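Local coordinates for 16S rRNA processing protein (Pseudomonas aeruginosa, PDB 2F1L), which probably acts as an accessory factor late in assembly of the 30S ribosomal subunit, possibly of its head region, and is probably needed for efficient 16S rRNA processing, at residues Gly31-Val36 with Leu84-Ala90; Glu35-Ser40 with Val76-Leu81; Gln117-Leu121 with Ser171-Ala175; Leu121-Gln126 with Ala176-Asp182; Arg158-Pro163 with Val181-Phe187. One frame throughout, in Å; residues are numbered along the deposited sequence.

Contact 1: Gly31-Val36 with Leu84-Ala90; sequences GIRGEV and LDDREEA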
# COMPACT_ATOMS: atom_id res chain seq x y z
N GLY A 31 -4.76 26.47 -2.95
CA GLY A 31 -4.62 27.75 -3.64
C GLY A 31 -5.88 28.58 -3.49
O GLY A 31 -6.77 28.26 -2.71
N ILE A 32 -5.97 29.65 -4.25
CA ILE A 32 -7.00 30.63 -4.02
C ILE A 32 -7.89 30.83 -5.24
O ILE A 32 -8.69 31.75 -5.27
CB ILE A 32 -6.35 31.99 -3.64
CG1 ILE A 32 -5.60 32.57 -4.81
CG2 ILE A 32 -5.40 31.86 -2.44
CD1 ILE A 32 -5.38 34.01 -4.65
N ARG A 33 -7.73 29.99 -6.25
CA ARG A 33 -8.47 30.14 -7.49
C ARG A 33 -9.56 29.05 -7.61
O ARG A 33 -10.16 28.87 -8.68
CB ARG A 33 -7.48 30.11 -8.65
CG ARG A 33 -6.53 31.33 -8.63
CD ARG A 33 -5.52 31.29 -9.80
NE ARG A 33 -4.71 32.50 -9.96
CZ ARG A 33 -5.18 33.75 -10.17
NH1 ARG A 33 -6.48 34.01 -10.24
NH2 ARG A 33 -4.33 34.77 -10.30
N GLY A 34 -9.78 28.34 -6.50
CA GLY A 34 -10.88 27.42 -6.38
C GLY A 34 -10.60 25.94 -6.52
O GLY A 34 -11.54 25.13 -6.48
N GLU A 35 -9.33 25.57 -6.68
CA GLU A 35 -8.99 24.14 -6.68
C GLU A 35 -9.18 23.58 -5.29
O GLU A 35 -9.15 24.31 -4.28
CB GLU A 35 -7.57 23.89 -7.19
CG GLU A 35 -7.45 24.25 -8.71
CD GLU A 35 -6.07 24.00 -9.32
OE1 GLU A 35 -5.17 23.42 -8.68
OE2 GLU A 35 -5.88 24.38 -10.49
N VAL A 36 -9.38 22.26 -5.26
CA VAL A 36 -9.52 21.54 -4.01
C VAL A 36 -8.38 20.52 -3.84
O VAL A 36 -7.74 20.06 -4.81
CB VAL A 36 -10.88 20.83 -3.92
CG1 VAL A 36 -12.03 21.82 -3.84
CG2 VAL A 36 -11.11 19.89 -5.11
N LEU A 84 -16.19 26.02 -10.22
CA LEU A 84 -15.73 26.28 -8.85
C LEU A 84 -14.46 27.13 -8.98
O LEU A 84 -13.36 26.61 -9.18
CB LEU A 84 -15.48 24.95 -8.11
CG LEU A 84 -15.00 24.94 -6.67
CD1 LEU A 84 -15.96 25.70 -5.82
CD2 LEU A 84 -14.89 23.55 -6.14
N ASP A 85 -14.62 28.44 -8.88
CA ASP A 85 -13.55 29.39 -9.22
C ASP A 85 -13.03 30.31 -8.12
O ASP A 85 -12.31 31.25 -8.42
CB ASP A 85 -13.98 30.21 -10.42
CG ASP A 85 -14.39 29.34 -11.57
OD1 ASP A 85 -13.63 28.42 -11.94
OD2 ASP A 85 -15.48 29.55 -12.10
N ASP A 86 -13.35 30.07 -6.85
CA ASP A 86 -12.57 30.70 -5.76
C ASP A 86 -12.48 29.87 -4.51
O ASP A 86 -13.29 28.97 -4.27
CB ASP A 86 -13.13 32.06 -5.39
CG ASP A 86 -14.44 31.94 -4.71
OD1 ASP A 86 -15.40 31.65 -5.43
OD2 ASP A 86 -14.50 32.05 -3.48
N ARG A 87 -11.50 30.23 -3.70
CA ARG A 87 -11.17 29.45 -2.50
C ARG A 87 -12.34 29.35 -1.55
O ARG A 87 -12.50 28.37 -0.89
CB ARG A 87 -9.96 30.07 -1.80
CG ARG A 87 -9.43 29.36 -0.54
CD ARG A 87 -8.38 30.26 0.07
NE ARG A 87 -7.67 29.71 1.21
CZ ARG A 87 -6.68 28.84 1.12
NH1 ARG A 87 -6.26 28.38 -0.05
NH2 ARG A 87 -6.08 28.44 2.20
N GLU A 88 -13.17 30.37 -1.50
CA GLU A 88 -14.21 30.42 -0.49
C GLU A 88 -15.36 29.49 -0.81
O GLU A 88 -15.84 28.82 0.10
CB GLU A 88 -14.68 31.86 -0.28
CG GLU A 88 -13.57 32.76 0.20
CD GLU A 88 -12.75 32.15 1.35
OE1 GLU A 88 -13.35 31.68 2.35
OE2 GLU A 88 -11.51 32.12 1.25
N GLU A 89 -15.82 29.43 -2.07
CA GLU A 89 -16.78 28.39 -2.43
C GLU A 89 -16.15 26.99 -2.25
O GLU A 89 -16.80 26.05 -1.75
CB GLU A 89 -17.31 28.60 -3.85
CG GLU A 89 -18.39 27.62 -4.28
CD GLU A 89 -19.69 27.77 -3.52
OE1 GLU A 89 -20.23 28.91 -3.44
OE2 GLU A 89 -20.18 26.73 -3.02
N ALA A 90 -14.87 26.85 -2.60
CA ALA A 90 -14.19 25.57 -2.52
C ALA A 90 -14.16 24.96 -1.10
O ALA A 90 -14.21 23.72 -0.98
CB ALA A 90 -12.82 25.68 -3.08
O HOH W 1 -12.24 24.24 -8.91
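Arg87 reaches across to the carbonyl of Gly31 from the first turn of the short helix 87-91, which packs against the loop leading into strand 35-40 of the RimM N-terminal beta domain. Its CG stands anti to the backbone N (chi1 -178°) and the chain runs extended to NE, carrying NH1 to 2.7 Å from Gly31 O. The oxygen lies within 5° of the guanidinium plane, yet the nitrogen sits well above the carbonyl plane and the N-H is bent. On the way, Arg87 CB passes 3.7 Å from Ile32 CA.

The helix start is fixed by Asp86 at the N-cap: OD2 accepts from Glu88 N and Glu89 N, both arriving over one face of the carboxylate. Gly34, buried and at positive phi (102°), fits against this turn with its CA 3.5 Å from Asp86 C. Asp85 OD1 forms a salt bridge with Lys80 NZ.

On the strand side, Val36 CG1 lies 4.0 Å from Ala90 CB and also meets Leu84 CD2, the valine and leucine side chains crossing at about a right angle. A water lies 2.7 Å from Gly34 O and 2.6 Å from Leu84 O.

Contact 2: Glu35-Ser40 with Val76-Leu81; sequences EVKVYS and VLAAKL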
# COMPACT_ATOMS: atom_id res chain seq x y z
N GLU A 35 -9.33 25.57 -6.68
CA GLU A 35 -8.99 24.14 -6.68
C GLU A 35 -9.18 23.58 -5.29
O GLU A 35 -9.15 24.31 -4.28
CB GLU A 35 -7.57 23.89 -7.19
CG GLU A 35 -7.45 24.25 -8.71
CD GLU A 35 -6.07 24.00 -9.32
OE1 GLU A 35 -5.17 23.42 -8.68
OE2 GLU A 35 -5.88 24.38 -10.49
N VAL A 36 -9.38 22.26 -5.26
CA VAL A 36 -9.52 21.54 -4.01
C VAL A 36 -8.38 20.52 -3.84
O VAL A 36 -7.74 20.06 -4.81
CB VAL A 36 -10.88 20.83 -3.92
CG1 VAL A 36 -12.03 21.82 -3.84
CG2 VAL A 36 -11.11 19.89 -5.11
N LYS A 37 -8.12 20.16 -2.59
CA LYS A 37 -7.12 19.19 -2.24
C LYS A 37 -7.86 17.88 -1.96
O LYS A 37 -8.89 17.85 -1.31
CB LYS A 37 -6.36 19.66 -1.02
CG LYS A 37 -5.08 18.89 -0.71
CD LYS A 37 -4.81 18.93 0.78
CE LYS A 37 -3.34 19.12 1.16
NZ LYS A 37 -3.22 18.67 2.58
N VAL A 38 -7.32 16.81 -2.52
CA VAL A 38 -8.01 15.56 -2.68
C VAL A 38 -7.04 14.44 -2.33
O VAL A 38 -5.90 14.43 -2.79
CB VAL A 38 -8.49 15.42 -4.15
CG1 VAL A 38 -8.83 14.02 -4.49
CG2 VAL A 38 -9.72 16.30 -4.37
N TYR A 39 -7.48 13.52 -1.48
CA TYR A 39 -6.75 12.29 -1.32
C TYR A 39 -7.29 11.32 -2.38
O TYR A 39 -8.51 11.31 -2.66
CB TYR A 39 -6.92 11.71 0.09
CG TYR A 39 -6.24 12.45 1.23
CD1 TYR A 39 -4.99 13.00 1.10
CD2 TYR A 39 -6.84 12.50 2.49
CE1 TYR A 39 -4.36 13.62 2.18
CE2 TYR A 39 -6.22 13.12 3.56
CZ TYR A 39 -4.98 13.69 3.40
OH TYR A 39 -4.36 14.33 4.46
N SER A 40 -6.41 10.53 -3.00
CA SER A 40 -6.86 9.55 -3.99
C SER A 40 -6.75 8.13 -3.47
O SER A 40 -5.78 7.81 -2.84
CB SER A 40 -6.01 9.64 -5.24
OG SER A 40 -6.21 8.51 -6.05
N VAL A 76 -0.68 14.01 -2.52
CA VAL A 76 -2.07 14.47 -2.63
C VAL A 76 -2.31 15.05 -3.99
O VAL A 76 -1.35 15.35 -4.71
CB VAL A 76 -2.41 15.57 -1.65
CG1 VAL A 76 -2.30 15.05 -0.19
CG2 VAL A 76 -1.51 16.82 -1.88
N LEU A 77 -3.57 15.27 -4.33
CA LEU A 77 -3.91 15.84 -5.60
C LEU A 77 -4.54 17.21 -5.43
O LEU A 77 -5.18 17.47 -4.42
CB LEU A 77 -4.91 14.97 -6.31
CG LEU A 77 -4.37 13.76 -7.05
CD1 LEU A 77 -4.00 12.70 -6.04
CD2 LEU A 77 -5.44 13.19 -7.99
N ALA A 78 -4.39 18.05 -6.46
CA ALA A 78 -5.20 19.27 -6.62
C ALA A 78 -6.09 19.12 -7.85
O ALA A 78 -5.64 18.69 -8.92
CB ALA A 78 -4.33 20.52 -6.75
N ALA A 79 -7.34 19.47 -7.69
CA ALA A 79 -8.34 19.24 -8.70
C ALA A 79 -9.12 20.52 -8.95
O ALA A 79 -9.45 21.21 -7.99
CB ALA A 79 -9.27 18.18 -8.22
N LYS A 80 -9.36 20.82 -10.22
CA LYS A 80 -10.16 21.95 -10.64
C LYS A 80 -11.49 21.41 -11.11
O LYS A 80 -11.54 20.62 -12.05
CB LYS A 80 -9.46 22.73 -11.78
CG LYS A 80 -10.20 24.01 -12.28
CD LYS A 80 -10.12 25.18 -11.28
CE LYS A 80 -10.94 26.43 -11.71
NZ LYS A 80 -12.30 26.04 -12.13
N LEU A 81 -12.57 21.81 -10.43
CA LEU A 81 -13.93 21.41 -10.79
C LEU A 81 -14.64 22.51 -11.56
O LEU A 81 -14.44 23.71 -11.31
CB LEU A 81 -14.73 21.03 -9.55
CG LEU A 81 -14.04 20.07 -8.58
CD1 LEU A 81 -14.96 19.79 -7.44
CD2 LEU A 81 -13.63 18.79 -9.26
O HOH W 2 -4.42 21.34 -10.63
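Ala79 O receives the N-H of Val36 at 2.9 Å, nearly straight at 165° and in the carbonyl plane; the CA of Glu35 approaches the same oxygen in a C-H...O contact. Val36 O returns the bond to Ala79 N, and Val38 with Leu77 forms the second hydrogen-bonded pair. Between them Lys37 and Ala78 make a non-hydrogen-bonded pair, their side chains on the opposite face from those two pairs. These strands, 35-40 and 76-81, are antiparallel neighbours in the curled sheet of the RimM N-terminal domain, their short axes 4.6 Å apart at closest approach and their directions 143° apart.

On the face of Val36 and Val38, Val36 CG2 meets Ala79 CB at 4.0 Å and Val38 CB faces Leu77 CB, while Leu77 CD1 reaches Ser40 CB at 3.7 Å. Ile26, Leu48 and Leu67 also touch this apolar row.

At the strand's start, chi1 of Glu35 (-67°) sets CG 3.8 Å from Lys80 CD; the extended chain beyond carries OE1 to 3.6 Å from Ala78 CB. Lys80 NZ instead bonds Asp85. At the far end Val76 CG1 meets the edge of the Tyr39 ring, 3.5 Å from CE1, while the Tyr39 hydroxyl hydrogen-bonds the terminal carboxylate of Phe187 of the second subunit, whose ring stacks on the tyrosine.

Contact 3: Gln117-Leu121 with Ser171-Ala175; sequences QLEGL and SIDLA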
# COMPACT_ATOMS: atom_id res chain seq x y z
N GLN A 117 1.37 -6.48 -19.57
CA GLN A 117 1.55 -5.06 -19.94
C GLN A 117 2.53 -4.24 -19.06
O GLN A 117 3.13 -3.31 -19.53
CB GLN A 117 0.21 -4.35 -19.89
CG GLN A 117 -0.78 -4.76 -20.94
CD GLN A 117 -2.01 -3.91 -20.85
OE1 GLN A 117 -2.63 -3.83 -19.79
NE2 GLN A 117 -2.32 -3.20 -21.93
N LEU A 118 2.66 -4.58 -17.78
CA LEU A 118 3.62 -3.93 -16.87
C LEU A 118 5.08 -4.40 -17.03
O LEU A 118 6.00 -3.63 -16.76
CB LEU A 118 3.16 -4.14 -15.42
CG LEU A 118 1.74 -3.60 -15.15
CD1 LEU A 118 1.32 -3.95 -13.74
CD2 LEU A 118 1.64 -2.09 -15.39
N GLU A 119 5.27 -5.64 -17.49
CA GLU A 119 6.60 -6.21 -17.75
C GLU A 119 7.39 -5.35 -18.71
O GLU A 119 6.91 -4.98 -19.77
CB GLU A 119 6.48 -7.62 -18.32
CG GLU A 119 6.40 -8.66 -17.23
CD GLU A 119 5.71 -9.96 -17.64
OE1 GLU A 119 5.73 -10.35 -18.84
OE2 GLU A 119 5.16 -10.61 -16.73
N GLY A 120 8.61 -5.02 -18.33
CA GLY A 120 9.47 -4.21 -19.17
C GLY A 120 9.36 -2.73 -18.92
O GLY A 120 10.14 -1.98 -19.47
N LEU A 121 8.43 -2.28 -18.08
CA LEU A 121 8.36 -0.86 -17.75
C LEU A 121 9.53 -0.46 -16.90
O LEU A 121 9.94 -1.21 -15.98
CB LEU A 121 7.08 -0.53 -17.01
CG LEU A 121 5.77 -0.58 -17.79
CD1 LEU A 121 4.64 -0.21 -16.88
CD2 LEU A 121 5.82 0.36 -18.95
N SER A 171 2.03 6.70 -11.25
CA SER A 171 1.66 6.97 -12.63
C SER A 171 2.25 5.86 -13.48
O SER A 171 3.37 5.44 -13.26
CB SER A 171 2.27 8.30 -13.12
OG SER A 171 1.92 9.40 -12.29
N ILE A 172 1.51 5.39 -14.47
CA ILE A 172 2.01 4.38 -15.41
C ILE A 172 1.81 4.93 -16.80
O ILE A 172 0.69 5.26 -17.16
CB ILE A 172 1.21 3.07 -15.29
CG1 ILE A 172 1.41 2.48 -13.92
CG2 ILE A 172 1.62 2.09 -16.36
CD1 ILE A 172 0.63 1.15 -13.68
N ASP A 173 2.86 5.04 -17.59
CA ASP A 173 2.69 5.43 -18.99
C ASP A 173 3.19 4.29 -19.87
O ASP A 173 4.39 4.12 -20.11
CB ASP A 173 3.41 6.75 -19.26
CG ASP A 173 3.08 7.30 -20.62
OD1 ASP A 173 3.17 6.54 -21.59
OD2 ASP A 173 2.75 8.49 -20.75
N LEU A 174 2.27 3.49 -20.38
CA LEU A 174 2.65 2.33 -21.18
C LEU A 174 3.29 2.72 -22.47
O LEU A 174 4.27 2.09 -22.88
CB LEU A 174 1.45 1.43 -21.50
CG LEU A 174 0.76 0.86 -20.27
CD1 LEU A 174 -0.49 0.12 -20.70
CD2 LEU A 174 1.75 -0.00 -19.46
N ALA A 175 2.76 3.73 -23.13
CA ALA A 175 3.34 4.13 -24.41
C ALA A 175 4.79 4.56 -24.23
O ALA A 175 5.61 4.20 -25.03
CB ALA A 175 2.53 5.22 -25.06
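Gln117 opens the contact with its backbone, its O lying 3.6 Å from Leu174 CD2. Its side chain crosses that of Leu174 at about a right angle, bringing NE2 to 4.0 Å from Leu174 CD1, an apolar neighbour; OE1 is taken by Tyr114 N. Leu118 follows with CD2 placed 3.8 Å from Ile172 CD1, the two side chains again nearly perpendicular. The chain then reverses through a type II beta turn from Leu118 to Leu121, with Gly120 at positive phi (91°) and Leu121 N bonded to Leu118 O.

Leu121 emerges from the turn facing the strand end. With its chain extended at chi2 (-180°), CD1 meets both Ile172 CG2 at 3.8 Å and Leu174 CD2 at 3.9 Å, the two partners side by side. No hydrogen bond joins the segments; they meet by van der Waals contact. Met179 also touches Leu118 and Ile172, tying the cluster to the next strand. Short helix, turn and strand 169-173 thus meet through aliphatic branches in the PRC-barrel domain.

Contact 4: Leu121-Gln126 with Ala176-Asp182; sequences LKVIDQ and AGEMRVD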
# COMPACT_ATOMS: atom_id res chain seq x y z
N LEU A 121 8.43 -2.28 -18.08
CA LEU A 121 8.36 -0.86 -17.75
C LEU A 121 9.53 -0.46 -16.90
O LEU A 121 9.94 -1.21 -15.98
CB LEU A 121 7.08 -0.53 -17.01
CG LEU A 121 5.77 -0.58 -17.79
CD1 LEU A 121 4.64 -0.21 -16.88
CD2 LEU A 121 5.82 0.36 -18.95
N LYS A 122 10.08 0.71 -17.21
CA LYS A 122 11.13 1.32 -16.42
C LYS A 122 10.48 1.87 -15.16
O LYS A 122 9.45 2.52 -15.22
CB LYS A 122 11.82 2.43 -17.20
CG LYS A 122 12.56 1.98 -18.47
CD LYS A 122 12.72 3.18 -19.48
CE LYS A 122 12.66 2.82 -21.01
NZ LYS A 122 11.73 3.80 -21.75
N VAL A 123 11.10 1.64 -14.02
CA VAL A 123 10.57 2.06 -12.72
C VAL A 123 11.44 3.19 -12.18
O VAL A 123 12.61 3.01 -11.96
CB VAL A 123 10.59 0.88 -11.75
CG1 VAL A 123 10.26 1.32 -10.31
CG2 VAL A 123 9.64 -0.19 -12.26
N ILE A 124 10.86 4.34 -11.96
CA ILE A 124 11.59 5.55 -11.60
C ILE A 124 10.95 6.21 -10.38
O ILE A 124 9.74 6.42 -10.39
CB ILE A 124 11.55 6.52 -12.75
CG1 ILE A 124 12.23 5.87 -13.99
CG2 ILE A 124 12.26 7.83 -12.39
CD1 ILE A 124 11.82 6.50 -15.25
N ASP A 125 11.76 6.51 -9.36
CA ASP A 125 11.28 6.96 -8.05
C ASP A 125 11.04 8.44 -8.04
O ASP A 125 11.39 9.10 -8.98
CB ASP A 125 12.24 6.53 -6.89
CG ASP A 125 13.59 7.21 -6.92
OD1 ASP A 125 13.71 8.23 -7.59
OD2 ASP A 125 14.54 6.74 -6.25
N GLN A 126 10.47 8.97 -6.95
CA GLN A 126 10.09 10.38 -7.00
C GLN A 126 11.28 11.31 -7.20
O GLN A 126 11.07 12.36 -7.75
CB GLN A 126 9.12 10.79 -5.87
CG GLN A 126 7.65 10.76 -6.36
CD GLN A 126 6.71 11.38 -5.37
OE1 GLN A 126 6.72 11.02 -4.18
NE2 GLN A 126 5.87 12.32 -5.84
N ALA A 176 5.10 5.31 -23.19
CA ALA A 176 6.48 5.74 -22.92
C ALA A 176 7.34 4.65 -22.28
O ALA A 176 8.56 4.79 -22.24
CB ALA A 176 6.48 6.98 -22.03
N GLY A 177 6.73 3.59 -21.77
CA GLY A 177 7.48 2.51 -21.10
C GLY A 177 7.97 2.91 -19.72
O GLY A 177 8.99 2.42 -19.26
N GLU A 178 7.24 3.80 -19.04
CA GLU A 178 7.70 4.32 -17.78
C GLU A 178 6.67 4.25 -16.70
O GLU A 178 5.49 4.35 -16.94
CB GLU A 178 8.13 5.78 -17.95
CG GLU A 178 9.52 5.90 -18.54
CD GLU A 178 9.91 7.34 -18.95
OE1 GLU A 178 9.05 8.29 -18.94
OE2 GLU A 178 11.12 7.51 -19.28
N MSE A 179 7.15 4.09 -15.48
CA MSE A 179 6.31 4.11 -14.31
C MSE A 179 6.96 4.98 -13.24
O MSE A 179 8.18 4.93 -13.01
CB MSE A 179 6.14 2.72 -13.80
CG MSE A 179 5.24 2.69 -12.64
SE MSE A 179 5.32 0.97 -11.68
CE MSE A 179 3.88 -0.15 -12.65
N ARG A 180 6.15 5.83 -12.61
CA ARG A 180 6.65 6.66 -11.54
C ARG A 180 6.13 6.07 -10.24
O ARG A 180 4.92 5.80 -10.12
CB ARG A 180 6.20 8.07 -11.71
CG ARG A 180 6.45 8.95 -10.54
CD ARG A 180 7.87 9.39 -10.43
NE ARG A 180 8.17 10.46 -11.38
CZ ARG A 180 9.38 10.97 -11.60
NH1 ARG A 180 10.42 10.55 -10.92
NH2 ARG A 180 9.53 11.92 -12.51
N VAL A 181 7.06 5.89 -9.28
CA VAL A 181 6.77 5.28 -7.99
C VAL A 181 7.30 6.10 -6.87
O VAL A 181 8.19 6.94 -7.05
CB VAL A 181 7.35 3.87 -7.84
CG1 VAL A 181 6.81 2.98 -8.97
CG2 VAL A 181 8.86 3.90 -7.85
N ASP A 182 6.69 5.89 -5.70
CA ASP A 182 7.18 6.45 -4.47
C ASP A 182 7.67 5.28 -3.68
O ASP A 182 6.88 4.42 -3.28
CB ASP A 182 6.09 7.20 -3.71
CG ASP A 182 6.61 7.89 -2.48
OD1 ASP A 182 7.81 8.23 -2.42
OD2 ASP A 182 5.79 8.16 -1.59
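Arg180 and the carbonyl of Asp125 meet through a side chain that bends over the neighbouring strand. CB and CG lie 4.1 and 4.2 Å from Ile124 O, and the bend at chi2 (77°) sets CD 3.5 Å from that same oxygen. The bend at chi3 then turns NE and the guanidinium toward Asp125 O. CZ follows, and NH1 ends 2.6 Å from Asp125 O, which lies at the edge of the guanidinium, 4° out of its plane; the N-H is bent to 135°. The same NH1 also lies 3.6 Å from Ile124 CG2.

The two backbones form a parallel ladder. Lys122 N donates to Gly177 O and Lys122 O accepts from Met179 N; one step on, Ile124 N donates to Met179 O and Ile124 O accepts from Val181 N. Lys122 bends past Gly177 O, and NZ makes a weak bond to Ala176 O. Gly177 and Glu178 both face Asp173 in a G1 beta bulge, the glycine at positive phi; Leu121 CD2 rests 3.4 Å from Gly177 C.

On the face of Val123 and Val181, CG1 of the former touches CG2 of the latter at 3.8 Å, the side chains crossing at about a right angle. Met179, a selenomethionine, turns to this same face, against Ile134 and Met146. Strands 122-125 and 178-181 form the parallel pair in the otherwise antiparallel mixed sheet of the RimM PRC-barrel domain.

Contact 5: Arg158-Pro163 with Val181-Phe187; sequences RERLLP and VDWDADF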
# COMPACT_ATOMS: atom_id res chain seq x y z
N ARG A 158 20.66 -4.02 -7.33
CA ARG A 158 19.74 -4.66 -6.42
C ARG A 158 18.42 -4.91 -7.07
O ARG A 158 17.84 -4.00 -7.68
CB ARG A 158 19.44 -3.75 -5.22
CG ARG A 158 20.56 -3.59 -4.21
CD ARG A 158 20.06 -2.81 -3.01
NE ARG A 158 19.01 -3.57 -2.33
CZ ARG A 158 17.91 -3.06 -1.80
NH1 ARG A 158 17.65 -1.76 -1.84
NH2 ARG A 158 17.05 -3.88 -1.25
N GLU A 159 17.90 -6.12 -6.88
CA GLU A 159 16.51 -6.42 -7.20
C GLU A 159 15.64 -5.83 -6.09
O GLU A 159 16.04 -5.79 -4.93
CB GLU A 159 16.28 -7.93 -7.35
CG GLU A 159 14.85 -8.39 -7.13
CD GLU A 159 14.73 -9.90 -7.09
OE1 GLU A 159 15.05 -10.52 -8.11
OE2 GLU A 159 14.31 -10.45 -6.04
N ARG A 160 14.46 -5.36 -6.46
CA ARG A 160 13.55 -4.82 -5.48
C ARG A 160 12.15 -5.36 -5.65
O ARG A 160 11.77 -5.82 -6.71
CB ARG A 160 13.53 -3.30 -5.58
CG ARG A 160 14.78 -2.65 -5.05
CD ARG A 160 14.68 -1.17 -5.24
NE ARG A 160 15.80 -0.44 -4.67
CZ ARG A 160 16.97 -0.33 -5.28
NH1 ARG A 160 17.17 -0.93 -6.44
NH2 ARG A 160 17.94 0.36 -4.72
N LEU A 161 11.36 -5.28 -4.60
CA LEU A 161 10.03 -5.85 -4.64
C LEU A 161 9.02 -4.84 -4.13
O LEU A 161 8.96 -4.55 -2.91
CB LEU A 161 10.02 -7.11 -3.80
CG LEU A 161 10.98 -8.14 -4.36
CD1 LEU A 161 11.67 -8.85 -3.21
CD2 LEU A 161 10.26 -9.12 -5.28
N LEU A 162 8.28 -4.27 -5.06
CA LEU A 162 7.42 -3.14 -4.76
C LEU A 162 5.98 -3.60 -4.79
O LEU A 162 5.62 -4.40 -5.61
CB LEU A 162 7.64 -2.01 -5.75
CG LEU A 162 8.83 -1.08 -5.49
CD1 LEU A 162 10.13 -1.82 -5.44
CD2 LEU A 162 8.86 -0.02 -6.59
N PRO A 163 5.17 -3.10 -3.88
CA PRO A 163 3.74 -3.42 -3.87
C PRO A 163 3.00 -2.67 -4.96
O PRO A 163 3.26 -1.47 -5.18
CB PRO A 163 3.30 -2.94 -2.49
CG PRO A 163 4.18 -1.76 -2.23
CD PRO A 163 5.53 -2.14 -2.81
N VAL A 181 7.06 5.89 -9.28
CA VAL A 181 6.77 5.28 -7.99
C VAL A 181 7.30 6.10 -6.87
O VAL A 181 8.19 6.94 -7.05
CB VAL A 181 7.35 3.87 -7.84
CG1 VAL A 181 6.81 2.98 -8.97
CG2 VAL A 181 8.86 3.90 -7.85
N ASP A 182 6.69 5.89 -5.70
CA ASP A 182 7.18 6.45 -4.47
C ASP A 182 7.67 5.28 -3.68
O ASP A 182 6.88 4.42 -3.28
CB ASP A 182 6.09 7.20 -3.71
CG ASP A 182 6.61 7.89 -2.48
OD1 ASP A 182 7.81 8.23 -2.42
OD2 ASP A 182 5.79 8.16 -1.59
N TRP A 183 8.97 5.22 -3.53
CA TRP A 183 9.65 4.10 -2.91
C TRP A 183 11.04 4.53 -2.47
O TRP A 183 11.71 5.27 -3.17
CB TRP A 183 9.76 2.90 -3.87
CG TRP A 183 10.05 1.62 -3.14
CD1 TRP A 183 11.23 0.95 -3.12
CD2 TRP A 183 9.16 0.90 -2.29
NE1 TRP A 183 11.12 -0.16 -2.32
CE2 TRP A 183 9.86 -0.19 -1.79
CE3 TRP A 183 7.82 1.08 -1.91
CZ2 TRP A 183 9.28 -1.11 -0.95
CZ3 TRP A 183 7.25 0.17 -1.09
CH2 TRP A 183 7.97 -0.92 -0.61
N ASP A 184 11.45 4.06 -1.31
CA ASP A 184 12.76 4.37 -0.77
C ASP A 184 13.75 3.36 -1.36
O ASP A 184 13.63 2.15 -1.16
CB ASP A 184 12.67 4.29 0.75
CG ASP A 184 13.98 4.47 1.41
OD1 ASP A 184 15.02 4.49 0.71
OD2 ASP A 184 13.97 4.57 2.66
N ALA A 185 14.72 3.86 -2.13
CA ALA A 185 15.65 2.97 -2.79
C ALA A 185 16.57 2.30 -1.77
O ALA A 185 17.00 1.16 -2.00
CB ALA A 185 16.44 3.69 -3.82
N ASP A 186 16.84 2.94 -0.63
CA ASP A 186 17.57 2.23 0.45
C ASP A 186 16.79 1.05 1.01
O ASP A 186 17.38 0.10 1.44
CB ASP A 186 17.96 3.12 1.63
CG ASP A 186 18.84 4.27 1.21
OD1 ASP A 186 19.51 4.21 0.17
OD2 ASP A 186 18.85 5.27 1.94
N PHE A 187 15.46 1.11 0.99
CA PHE A 187 14.71 0.07 1.67
C PHE A 187 15.05 -1.34 1.18
O PHE A 187 15.14 -1.64 -0.02
CB PHE A 187 13.20 0.28 1.58
CG PHE A 187 12.44 -0.76 2.33
CD1 PHE A 187 12.56 -0.84 3.71
CD2 PHE A 187 11.68 -1.70 1.65
CE1 PHE A 187 11.92 -1.83 4.40
CE2 PHE A 187 11.02 -2.70 2.35
CZ PHE A 187 11.13 -2.76 3.73
OXT PHE A 187 15.22 -2.21 2.04
O HOH W 3 14.22 -0.28 -2.16
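Arg158 holds the terminal Phe187 O end-on with two nitrogens, NH1 at 3.1 Å and NH2 at 3.2 Å, both from one face of the carboxylate plane. Beside it, Arg160 NH2 donates to Ala185 O at 3.0 Å, with an N-H angle of 159°, and NE adds a weak bond. The C-terminal tail of the PRC-barrel domain is thereby fastened to strand 160-163. Arg160 runs extended from CG to NE, and Arg158 CZ lies 4.2 Å above its guanidinium plane, offset toward the rim; Arg160 NH2 also makes a salt bridge with Asp156. A water accepts from Arg160 NE and lies 2.7 Å from both Asp184 O and Phe187 O.

Farther along, Trp183 (chi1 -162°) turns its indole toward the strand. Leu162 CG sits over the five-membered ring, 3.7 Å from its centroid and 7° off the normal, a CH-pi contact. Gln167 of the second subunit packs on both Trp183 and Pro163. At the six-membered end of the indole, Pro163 CD approaches Trp183 CZ3 at 3.4 Å.

Contacts 1 and 2 share Glu35 and Val36 on strand 35-40 of the N-terminal domain, and the salt bridge from Asp85 OD1 to Lys80 NZ (2.7 Å) joins them directly. Contacts 3, 4 and 5 belong to the PRC-barrel domain. Contact 3 meets contact 4 through Leu121 and through a probable hydrogen bond between Asp173 N and Glu178 O (2.8 Å). Contacts 4 and 5 share Val181 and Asp182, and Val123 CG1 of contact 4 lies 4.2 Å from Leu162 CD2 of contact 5. The centres of contacts 2 and 5 stand about 27 Å apart, yet both touch the second subunit; unidentified ligand, probably from the crystallisation liquor, lies about 4 Å from the Tyr39 side chain and about 3 Å from that of Pro163.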